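Local coordinates for protein apicoplast TIC22, putative (Plasmodium falciparum 3D7, PDB 4E6Z) that acts as an essential chaperone required for protein import into the apicoplast, the plastid of the malaria parasite, at residues I91-N95 and E96-C100; A109-M112 and L113-I117; M122-N125 and G126-I130; L141-E144 and F145-E149. One frame throughout, in Å; residues are numbered along the deposited sequence.

Contact 1: residues I91-N95 and E96-C100; sequences IFQEN and EKQVC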
loop_
_atom_site.group_PDB
_atom_site.type_symbol
_atom_site.label_atom_id
_atom_site.label_comp_id
_atom_site.label_asym_id
_atom_site.label_seq_id
_atom_site.Cartn_x
_atom_site.Cartn_y
_atom_site.Cartn_z
ATOM N N ILE A 91 -9.688 -3.157 -17.520
ATOM C CA ILE A 91 -10.902 -2.796 -16.805
ATOM C C ILE A 91 -11.808 -4.007 -16.656
ATOM O O ILE A 91 -11.971 -4.787 -17.592
ATOM C CB ILE A 91 -11.683 -1.700 -17.543
ATOM C CG1 ILE A 91 -10.805 -0.464 -17.750
ATOM C CG2 ILE A 91 -12.940 -1.344 -16.771
ATOM C CD1 ILE A 91 -11.443 0.591 -18.628
ATOM N N PHE A 92 -12.395 -4.160 -15.476
ATOM C CA PHE A 92 -13.337 -5.244 -15.232
ATOM C C PHE A 92 -14.685 -4.692 -14.812
ATOM O O PHE A 92 -14.764 -3.672 -14.131
ATOM C CB PHE A 92 -12.791 -6.211 -14.178
ATOM C CG PHE A 92 -11.558 -6.934 -14.620
ATOM C CD1 PHE A 92 -11.651 -8.108 -15.348
ATOM C CD2 PHE A 92 -10.304 -6.426 -14.332
ATOM C CE1 PHE A 92 -10.518 -8.769 -15.771
ATOM C CE2 PHE A 92 -9.170 -7.084 -14.749
ATOM C CZ PHE A 92 -9.276 -8.255 -15.476
ATOM N N GLN A 93 -15.746 -5.361 -15.242
ATOM C CA GLN A 93 -17.090 -4.937 -14.897
ATOM C C GLN A 93 -17.463 -5.466 -13.521
ATOM O O GLN A 93 -17.643 -6.669 -13.337
ATOM C CB GLN A 93 -18.092 -5.429 -15.945
ATOM C CG GLN A 93 -19.095 -4.374 -16.381
ATOM C CD GLN A 93 -18.433 -3.195 -17.065
ATOM O OE1 GLN A 93 -18.737 -2.038 -16.769
ATOM N NE2 GLN A 93 -17.513 -3.481 -17.981
ATOM N N GLU A 94 -17.548 -4.566 -12.548
ATOM C CA GLU A 94 -18.065 -4.926 -11.235
ATOM C C GLU A 94 -19.460 -4.339 -11.060
ATOM O O GLU A 94 -19.625 -3.208 -10.602
ATOM C CB GLU A 94 -17.123 -4.480 -10.115
ATOM C CG GLU A 94 -15.898 -5.370 -9.962
ATOM C CD GLU A 94 -15.356 -5.384 -8.545
ATOM O OE1 GLU A 94 -14.852 -6.442 -8.112
ATOM O OE2 GLU A 94 -15.441 -4.343 -7.861
ATOM N N ASN A 95 -20.449 -5.136 -11.451
ATOM C CA ASN A 95 -21.859 -4.753 -11.466
ATOM C C ASN A 95 -22.217 -3.507 -10.663
ATOM O O ASN A 95 -22.310 -3.547 -9.435
ATOM C CB ASN A 95 -22.715 -5.937 -11.018
ATOM C CG ASN A 95 -22.342 -7.219 -11.731
ATOM O OD1 ASN A 95 -22.043 -7.213 -12.925
ATOM N ND2 ASN A 95 -22.348 -8.328 -11.000
ATOM N N GLU A 96 -22.406 -2.399 -11.371
ATOM C CA GLU A 96 -22.186 -2.369 -12.814
ATOM C C GLU A 96 -21.310 -1.186 -13.201
ATOM O O GLU A 96 -21.651 -0.404 -14.089
ATOM C CB GLU A 96 -23.511 -2.333 -13.579
ATOM C CG GLU A 96 -24.034 -3.708 -13.967
ATOM C CD GLU A 96 -25.230 -3.642 -14.899
ATOM O OE1 GLU A 96 -25.231 -4.365 -15.919
ATOM O OE2 GLU A 96 -26.165 -2.864 -14.616
ATOM N N LYS A 97 -20.177 -1.066 -12.519
ATOM C CA LYS A 97 -19.227 0.004 -12.778
ATOM C C LYS A 97 -17.977 -0.556 -13.445
ATOM O O LYS A 97 -17.766 -1.770 -13.474
ATOM C CB LYS A 97 -18.848 0.700 -11.469
ATOM C CG LYS A 97 -19.618 0.202 -10.253
ATOM C CD LYS A 97 -18.976 0.684 -8.959
ATOM C CE LYS A 97 -19.707 0.151 -7.736
ATOM N NZ LYS A 97 -21.095 0.682 -7.642
ATOM N N GLN A 98 -17.151 0.333 -13.987
ATOM C CA GLN A 98 -15.875 -0.066 -14.561
ATOM C C GLN A 98 -14.803 0.006 -13.482
ATOM O O GLN A 98 -14.502 1.083 -12.974
ATOM C CB GLN A 98 -15.507 0.849 -15.729
ATOM C CG GLN A 98 -16.496 0.817 -16.881
ATOM C CD GLN A 98 -16.150 1.819 -17.964
ATOM O OE1 GLN A 98 -15.402 1.513 -18.892
ATOM N NE2 GLN A 98 -16.690 3.027 -17.846
ATOM N N VAL A 99 -14.228 -1.141 -13.135
ATOM C CA VAL A 99 -13.271 -1.202 -12.038
ATOM C C VAL A 99 -11.855 -1.563 -12.475
ATOM O O VAL A 99 -11.648 -2.501 -13.241
ATOM C CB VAL A 99 -13.718 -2.208 -10.963
ATOM C CG1 VAL A 99 -12.637 -2.371 -9.910
ATOM C CG2 VAL A 99 -15.017 -1.751 -10.329
ATOM N N CYS A 100 -10.884 -0.805 -11.975
ATOM C CA CYS A 100 -9.480 -1.161 -12.125
ATOM C C CYS A 100 -8.858 -1.430 -10.754
ATOM O O CYS A 100 -9.235 -0.814 -9.761
ATOM C CB CYS A 100 -8.708 -0.077 -12.887
ATOM S SG CYS A 100 -9.084 -0.024 -14.671
#

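Contact 2: residues A109-M112 and L113-I117; sequences AENM and LNDMI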
loop_
_atom_site.group_PDB
_atom_site.type_symbol
_atom_site.label_atom_id
_atom_site.label_comp_id
_atom_site.label_asym_id
_atom_site.label_seq_id
_atom_site.Cartn_x
_atom_site.Cartn_y
_atom_site.Cartn_z
ATOM N N ALA A 109 -0.446 -8.446 -7.088
ATOM C CA ALA A 109 -0.629 -8.115 -8.502
ATOM C C ALA A 109 -0.163 -9.257 -9.398
ATOM O O ALA A 109 -0.854 -9.632 -10.343
ATOM C CB ALA A 109 0.110 -6.836 -8.855
ATOM N N GLU A 110 1.015 -9.800 -9.099
ATOM C CA GLU A 110 1.531 -10.962 -9.810
ATOM C C GLU A 110 0.527 -12.110 -9.771
ATOM O O GLU A 110 0.365 -12.838 -10.746
ATOM C CB GLU A 110 2.858 -11.427 -9.205
ATOM C CG GLU A 110 4.085 -10.715 -9.738
ATOM C CD GLU A 110 5.367 -11.439 -9.374
ATOM O OE1 GLU A 110 5.284 -12.466 -8.673
ATOM O OE2 GLU A 110 6.454 -10.988 -9.793
ATOM N N ASN A 111 -0.133 -12.275 -8.631
ATOM C CA ASN A 111 -1.121 -13.328 -8.479
ATOM C C ASN A 111 -2.306 -13.137 -9.417
ATOM O O ASN A 111 -2.814 -14.100 -9.977
ATOM C CB ASN A 111 -1.614 -13.412 -7.033
ATOM C CG ASN A 111 -2.800 -14.347 -6.881
ATOM O OD1 ASN A 111 -2.682 -15.557 -7.077
ATOM N ND2 ASN A 111 -3.956 -13.784 -6.549
HETATM N N MSE A 112 -2.758 -11.896 -9.568
HETATM C CA MSE A 112 -3.886 -11.623 -10.448
HETATM C C MSE A 112 -3.488 -11.806 -11.907
HETATM O O MSE A 112 -4.240 -12.381 -12.693
HETATM C CB MSE A 112 -4.444 -10.222 -10.224
HETATM C CG MSE A 112 -5.754 -9.988 -10.955
HETATM SE SE MSE A 112 -6.372 -8.140 -10.955
HETATM C CE MSE A 112 -4.893 -7.334 -11.901
ATOM N N LEU A 113 -2.301 -11.319 -12.256
ATOM C CA LEU A 113 -1.743 -11.540 -13.580
ATOM C C LEU A 113 -1.684 -13.038 -13.877
ATOM O O LEU A 113 -2.066 -13.487 -14.956
ATOM C CB LEU A 113 -0.348 -10.920 -13.684
ATOM C CG LEU A 113 0.431 -11.135 -14.988
ATOM C CD1 LEU A 113 1.338 -9.940 -15.289
ATOM C CD2 LEU A 113 1.239 -12.422 -14.940
ATOM N N ASN A 114 -1.201 -13.810 -12.911
ATOM C CA ASN A 114 -1.128 -15.258 -13.066
ATOM C C ASN A 114 -2.502 -15.891 -13.285
ATOM O O ASN A 114 -2.635 -16.834 -14.062
ATOM C CB ASN A 114 -0.423 -15.893 -11.865
ATOM C CG ASN A 114 1.063 -15.587 -11.833
ATOM O OD1 ASN A 114 1.663 -15.257 -12.854
ATOM N ND2 ASN A 114 1.667 -15.707 -10.658
ATOM N N ASP A 115 -3.518 -15.368 -12.602
ATOM C CA ASP A 115 -4.884 -15.859 -12.766
ATOM C C ASP A 115 -5.428 -15.534 -14.155
ATOM O O ASP A 115 -6.188 -16.307 -14.734
ATOM C CB ASP A 115 -5.803 -15.255 -11.702
ATOM C CG ASP A 115 -5.682 -15.953 -10.354
ATOM O OD1 ASP A 115 -5.035 -17.021 -10.287
ATOM O OD2 ASP A 115 -6.239 -15.428 -9.366
HETATM N N MSE A 116 -5.043 -14.377 -14.678
HETATM C CA MSE A 116 -5.475 -13.973 -16.008
HETATM C C MSE A 116 -4.876 -14.888 -17.067
HETATM O O MSE A 116 -5.587 -15.389 -17.929
HETATM C CB MSE A 116 -5.109 -12.518 -16.262
HETATM C CG MSE A 116 -5.892 -11.566 -15.379
HETATM SE SE MSE A 116 -5.173 -9.759 -15.346
HETATM C CE MSE A 116 -6.518 -8.922 -14.237
ATOM N N ILE A 117 -3.573 -15.126 -16.979
ATOM C CA ILE A 117 -2.920 -16.081 -17.862
ATOM C C ILE A 117 -3.560 -17.459 -17.754
ATOM O O ILE A 117 -3.760 -18.145 -18.756
ATOM C CB ILE A 117 -1.425 -16.224 -17.534
ATOM C CG1 ILE A 117 -0.723 -14.870 -17.632
ATOM C CG2 ILE A 117 -0.779 -17.244 -18.462
ATOM C CD1 ILE A 117 -0.953 -14.176 -18.943
#

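Contact 3: residues M122-N125 and G126-I130; sequences MKYN and GNIKI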
loop_
_atom_site.group_PDB
_atom_site.type_symbol
_atom_site.label_atom_id
_atom_site.label_comp_id
_atom_site.label_asym_id
_atom_site.label_seq_id
_atom_site.Cartn_x
_atom_site.Cartn_y
_atom_site.Cartn_z
HETATM N N MSE A 122 -5.117 -17.283 -23.977
HETATM C CA MSE A 122 -5.239 -16.830 -25.355
HETATM C C MSE A 122 -5.241 -15.307 -25.426
HETATM O O MSE A 122 -4.564 -14.706 -26.265
HETATM C CB MSE A 122 -6.518 -17.391 -25.989
HETATM C CG MSE A 122 -6.472 -18.886 -26.248
HETATM SE SE MSE A 122 -5.236 -19.336 -27.686
HETATM C CE MSE A 122 -5.000 -21.232 -27.300
ATOM N N LYS A 123 -6.006 -14.687 -24.535
ATOM C CA LYS A 123 -6.161 -13.237 -24.547
ATOM C C LYS A 123 -4.990 -12.497 -23.910
ATOM O O LYS A 123 -4.669 -11.378 -24.309
ATOM C CB LYS A 123 -7.458 -12.834 -23.843
ATOM C CG LYS A 123 -7.682 -11.336 -23.770
ATOM C CD LYS A 123 -8.935 -11.016 -22.979
ATOM C CE LYS A 123 -9.194 -9.521 -22.934
ATOM N NZ LYS A 123 -10.382 -9.209 -22.090
ATOM N N TYR A 124 -4.348 -13.121 -22.928
ATOM C CA TYR A 124 -3.422 -12.390 -22.064
ATOM C C TYR A 124 -1.947 -12.765 -22.188
ATOM O O TYR A 124 -1.081 -12.005 -21.756
ATOM C CB TYR A 124 -3.867 -12.487 -20.599
ATOM C CG TYR A 124 -5.161 -11.765 -20.312
ATOM C CD1 TYR A 124 -5.254 -10.387 -20.458
ATOM C CD2 TYR A 124 -6.288 -12.459 -19.897
ATOM C CE1 TYR A 124 -6.434 -9.722 -20.200
ATOM C CE2 TYR A 124 -7.472 -11.802 -19.630
ATOM C CZ TYR A 124 -7.540 -10.434 -19.787
ATOM O OH TYR A 124 -8.717 -9.773 -19.525
ATOM N N ASN A 125 -1.649 -13.925 -22.760
ATOM C CA ASN A 125 -0.253 -14.340 -22.865
ATOM C C ASN A 125 0.577 -13.410 -23.745
ATOM O O ASN A 125 0.163 -13.054 -24.847
ATOM C CB ASN A 125 -0.129 -15.793 -23.325
ATOM C CG ASN A 125 0.289 -16.723 -22.200
ATOM O OD1 ASN A 125 1.297 -16.492 -21.528
ATOM N ND2 ASN A 125 -0.487 -17.779 -21.986
ATOM N N GLY A 126 1.738 -13.008 -23.235
ATOM C CA GLY A 126 2.631 -12.113 -23.951
ATOM C C GLY A 126 2.129 -10.683 -24.036
ATOM O O GLY A 126 2.793 -9.819 -24.610
ATOM N N ASN A 127 0.962 -10.429 -23.450
ATOM C CA ASN A 127 0.320 -9.122 -23.540
ATOM C C ASN A 127 0.148 -8.409 -22.200
ATOM O O ASN A 127 -0.488 -7.358 -22.138
ATOM C CB ASN A 127 -1.051 -9.251 -24.207
ATOM C CG ASN A 127 -0.985 -9.952 -25.547
ATOM O OD1 ASN A 127 -0.080 -9.706 -26.347
ATOM N ND2 ASN A 127 -1.950 -10.829 -25.802
ATOM N N ILE A 128 0.689 -8.971 -21.125
ATOM C CA ILE A 128 0.507 -8.335 -19.821
ATOM C C ILE A 128 1.768 -8.230 -18.962
ATOM O O ILE A 128 2.662 -9.070 -19.027
ATOM C CB ILE A 128 -0.642 -8.975 -19.010
ATOM C CG1 ILE A 128 -0.360 -10.445 -18.715
ATOM C CG2 ILE A 128 -1.964 -8.828 -19.748
ATOM C CD1 ILE A 128 -1.443 -11.079 -17.879
ATOM N N LYS A 129 1.822 -7.177 -18.158
ATOM C CA LYS A 129 2.971 -6.922 -17.305
ATOM C C LYS A 129 2.509 -6.197 -16.052
ATOM O O LYS A 129 1.363 -5.747 -15.968
ATOM C CB LYS A 129 3.999 -6.049 -18.036
ATOM C CG LYS A 129 3.558 -4.600 -18.181
ATOM C CD LYS A 129 4.674 -3.705 -18.689
ATOM C CE LYS A 129 4.319 -2.240 -18.474
ATOM N NZ LYS A 129 4.617 -1.406 -19.673
ATOM N N ILE A 130 3.414 -6.079 -15.086
ATOM C CA ILE A 130 3.155 -5.308 -13.882
ATOM C C ILE A 130 3.684 -3.902 -14.108
ATOM O O ILE A 130 4.802 -3.722 -14.584
ATOM C CB ILE A 130 3.870 -5.919 -12.663
ATOM C CG1 ILE A 130 3.492 -7.397 -12.506
ATOM C CG2 ILE A 130 3.563 -5.117 -11.393
ATOM C CD1 ILE A 130 2.035 -7.635 -12.190
#

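Contact 4: residues L141-E144 and F145-E149; sequences LMKE and FLQLE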
loop_
_atom_site.group_PDB
_atom_site.type_symbol
_atom_site.label_atom_id
_atom_site.label_comp_id
_atom_site.label_asym_id
_atom_site.label_seq_id
_atom_site.Cartn_x
_atom_site.Cartn_y
_atom_site.Cartn_z
ATOM N N LEU A 141 -6.213 9.549 -8.171
ATOM C CA LEU A 141 -7.189 8.790 -8.946
ATOM C C LEU A 141 -8.487 8.572 -8.175
ATOM O O LEU A 141 -9.566 8.920 -8.654
ATOM C CB LEU A 141 -6.599 7.447 -9.387
ATOM C CG LEU A 141 -5.536 7.519 -10.486
ATOM C CD1 LEU A 141 -4.963 6.140 -10.777
ATOM C CD2 LEU A 141 -6.114 8.139 -11.755
HETATM N N MSE A 142 -8.380 7.993 -6.985
HETATM C CA MSE A 142 -9.549 7.729 -6.151
HETATM C C MSE A 142 -10.321 9.011 -5.862
HETATM O O MSE A 142 -11.549 9.002 -5.784
HETATM C CB MSE A 142 -9.122 7.075 -4.838
HETATM C CG MSE A 142 -8.266 5.839 -5.019
HETATM SE SE MSE A 142 -7.263 5.400 -3.416
HETATM C CE MSE A 142 -8.751 4.989 -2.223
ATOM N N LYS A 143 -9.588 10.108 -5.702
ATOM C CA LYS A 143 -10.176 11.407 -5.389
ATOM C C LYS A 143 -10.842 12.027 -6.612
ATOM O O LYS A 143 -11.991 12.463 -6.554
ATOM C CB LYS A 143 -9.100 12.352 -4.855
ATOM C CG LYS A 143 -9.595 13.750 -4.534
ATOM C CD LYS A 143 -8.431 14.715 -4.388
ATOM C CE LYS A 143 -7.396 14.181 -3.413
ATOM N NZ LYS A 143 -6.187 15.048 -3.354
ATOM N N GLU A 144 -10.103 12.069 -7.716
ATOM C CA GLU A 144 -10.615 12.594 -8.977
ATOM C C GLU A 144 -11.884 11.865 -9.418
ATOM O O GLU A 144 -12.675 12.392 -10.203
ATOM C CB GLU A 144 -9.536 12.492 -10.057
ATOM C CG GLU A 144 -10.058 12.245 -11.458
ATOM C CD GLU A 144 -9.254 11.189 -12.188
ATOM O OE1 GLU A 144 -9.555 9.989 -12.015
ATOM O OE2 GLU A 144 -8.318 11.557 -12.929
ATOM N N PHE A 145 -12.076 10.654 -8.906
ATOM C CA PHE A 145 -13.249 9.854 -9.243
ATOM C C PHE A 145 -14.522 10.429 -8.631
ATOM O O PHE A 145 -15.542 10.563 -9.307
ATOM C CB PHE A 145 -13.061 8.404 -8.790
ATOM C CG PHE A 145 -14.313 7.578 -8.861
ATOM C CD1 PHE A 145 -14.759 7.073 -10.072
ATOM C CD2 PHE A 145 -15.044 7.303 -7.717
ATOM C CE1 PHE A 145 -15.911 6.312 -10.140
ATOM C CE2 PHE A 145 -16.196 6.542 -7.779
ATOM C CZ PHE A 145 -16.630 6.047 -8.992
ATOM N N LEU A 146 -14.448 10.765 -7.347
ATOM C CA LEU A 146 -15.586 11.311 -6.615
ATOM C C LEU A 146 -16.098 12.603 -7.245
ATOM O O LEU A 146 -17.287 12.915 -7.165
ATOM C CB LEU A 146 -15.195 11.574 -5.159
ATOM C CG LEU A 146 -14.599 10.396 -4.387
ATOM C CD1 LEU A 146 -14.076 10.856 -3.039
ATOM C CD2 LEU A 146 -15.623 9.283 -4.222
ATOM N N GLN A 147 -15.190 13.350 -7.866
ATOM C CA GLN A 147 -15.527 14.631 -8.477
ATOM C C GLN A 147 -16.305 14.443 -9.775
ATOM O O GLN A 147 -17.449 14.885 -9.891
ATOM C CB GLN A 147 -14.257 15.441 -8.741
ATOM C CG GLN A 147 -13.421 15.700 -7.501
ATOM C CD GLN A 147 -12.011 16.141 -7.837
ATOM O OE1 GLN A 147 -11.664 16.311 -9.006
ATOM N NE2 GLN A 147 -11.186 16.321 -6.810
ATOM N N LEU A 148 -15.680 13.788 -10.749
ATOM C CA LEU A 148 -16.324 13.538 -12.034
ATOM C C LEU A 148 -17.649 12.820 -11.823
ATOM O O LEU A 148 -18.533 12.855 -12.679
ATOM C CB LEU A 148 -15.420 12.703 -12.941
ATOM C CG LEU A 148 -13.952 13.121 -13.030
ATOM C CD1 LEU A 148 -13.237 12.323 -14.110
ATOM C CD2 LEU A 148 -13.828 14.616 -13.290
ATOM N N GLU A 149 -17.776 12.169 -10.671
ATOM C CA GLU A 149 -18.994 11.451 -10.319
ATOM C C GLU A 149 -20.189 12.403 -10.307
ATOM O O GLU A 149 -21.244 12.091 -10.860
ATOM C CB GLU A 149 -18.831 10.760 -8.963
ATOM C CG GLU A 149 -19.730 9.546 -8.758
ATOM C CD GLU A 149 -19.358 8.373 -9.650
ATOM O OE1 GLU A 149 -18.728 8.591 -10.706
ATOM O OE2 GLU A 149 -19.701 7.226 -9.293
#

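Contact 1: residues I91-N95 and E96-C100
F92 and V99 grip each other's backbones twice across a tight antiparallel hairpin: F92 N donates to V99 O at 2.9 Å, and V99 N returns the bond to F92 O at 2.8 Å. E94 and K97 form the next hydrogen-bonded pair, E94 N reaching K97 O at 3.0 Å. In the return bond K97 N sits well above the carbonyl plane of E94, 2.9 Å from E94 O, as the chain bends through N95 and E96. The peptide between these two is modelled cis, but E96 is poorly ordered.

Side-chain contacts fall on both faces. On one, V99 CG2 meets E94 CB at 3.5 Å; the flexible glutamate lays its methylene groups over the compact valine while OE1 reaches on to Y101 OH. On the other, I91 CG2 touches Q98 CB at 3.5 Å, and Q93 runs beside Q98, its OE1 3.6 Å from Q98 CG and the amide planes 20° apart. At the open end I91 CG1 packs on C100 SG at 3.6 Å.

Strand 92-94 is, within this chain, an edge strand of a three-stranded mixed sheet; strand 97-103 lies between it and the parallel strand 164-169, whose I164 touches both I91 and C100.

Contact 2: residues A109-M112 and L113-I117
Helix 106-119 carries this contact, in which M112 and M116, both built as selenomethionine, meet one turn apart. Their ends come together tightly: CE of M112 lies 3.3 Å from CE of M116, closer than usual for two carbons, and the same M116 methyl is 3.4 Å from SE of M112. The two side chains cross at a slant. M112 has CG anti to its backbone N (chi1 -171°) and then bends at its last torsion, whereas M116 runs out extended, its CG passing 3.3 Å from M112 O. Long, unbranched and pliable, such side chains can follow an uneven surface, here against I82 of strand 78-83, with Y101 and F103 of strand 97-103 also touching M112.

The backbone beneath is regular. L113 N bonds A109 O at 2.9 Å in a nearly straight line, and N114 N bonds E110 O at 2.8 Å. A109, small and buried, touches I82 and F103, where a short side chain suits a close approach, and L113 adds a branched apolar end on I82.

The polar residues look elsewhere. E110 sends OE2 to K269 and Y266, while N111 ND2 and D115 OD2 stay 4.0 Å apart, their planes 72° from each other. This division of apolar and polar residues, with contacts spaced four apart, is that of an amphipathic alpha-helix laid with its apolar side on beta strands, here 78-83 and 97-103.

Contact 3: residues M122-N125 and G126-I130
Y124 and I128 pack obliquely, the ring offering CD1 to I128 CG2 at 3.7 Å, neither squarely by its face nor by its edge. The isoleucine places CG1 between its own backbone N and carbonyl carbon (chi1 62°), a turn that brings this carbon to 3.5 Å from Y124 O and lets CD1 reach Y124 CB at 3.9 Å. Branched at CB, I128 can thus press two arms on the tyrosine at once.

One face of the Y124 ring is taken by its neighbour K123, which stands fully extended so that CD rides 3.5 Å above the ring plane, offset toward the rim. The length of the lysine matches that of the tyrosine, and NZ donates a hydrogen bond to Y124 OH at 3.1 Å.

Between the two side chains the backbone reverses in a type II beta turn from Y124 to N127, overlapping the last residue of helix 121-124. N127 N closes it on Y124 O at 3.1 Å, approaching above the carbonyl plane. G126 takes the third position with phi at 72°, where having no CB suits it.

N127 also turns back over the helix end: ND2 bonds K123 O at 3.2 Å, with the acceptor close to the plane of the asparagine amide. The backbone O of N127 is hydrogen-bonded to Y90 OH, and Y90 further meets the Y124 ring edge-to-face.

Contact 4: residues L141-E144 and F145-E149
The F145 ring has M142 O at its edge, near its plane; F145 CD2 lies 4.3 Å from M142 O. F145 CB is nearer still, 3.4 Å from M142 O. With CG anti to the backbone N (chi1 169°), the ring swings out from the helix, and N163 packs on this side chain. A broad aromatic suits such a place, since it can reach well beyond the helix surface to a neighbouring loop.

The amide of Q147 is another flat group to come back across the contact. Its NE2 lies 3.8 Å from K143 CG, the two side chains crossing at a slant, so the contact uses the aliphatic part of the lysine. K143 is bent at its third torsion, and NZ makes a long, weak ion pair with E71. E144 behaves similarly toward L148: its CG comes within 4.1 Å of L148 CD1, but the leucine's closer approach is to backbone, CG lying 3.2 Å from E144 O.

The backbone bonds are poor by helical standards. F145 N to L141 O is weak at 3.1 Å because it is strongly bent, and L146 N makes another weak, bent bond to K143 O, three residues back. L148 N to E144 O is straight but long, at 3.4 Å.

L141 and M142 touch M102 of strand 97-103. The side-chain pairs four residues apart are those of an exposed alpha-helix, and the weak bond from L146 is of the 3-10 kind, as may occur in the last turns of a helix, which here ends at residue 150.

From the N terminus the contacts run in series; none nests in or crosses another. Contact 1 closes the hairpin of strands 92-94 and 97-103, and the latter leads into helix 106-119 with contact 2. Contact 3 turns the chain from helix 121-124 toward strand 129-134, which pairs with strand 78-83, and helix 135-150 follows with contact 4. The first three touch: F92 of contact 1 meets M116 of contact 2 and, more distantly, Y124 of contact 3, and I117 and L113 of contact 2 pack on I128 of contact 3. Contact 4 stands apart, its nearest atoms about 6 Å from contact 1 and about 14 Å from contacts 2 and 3.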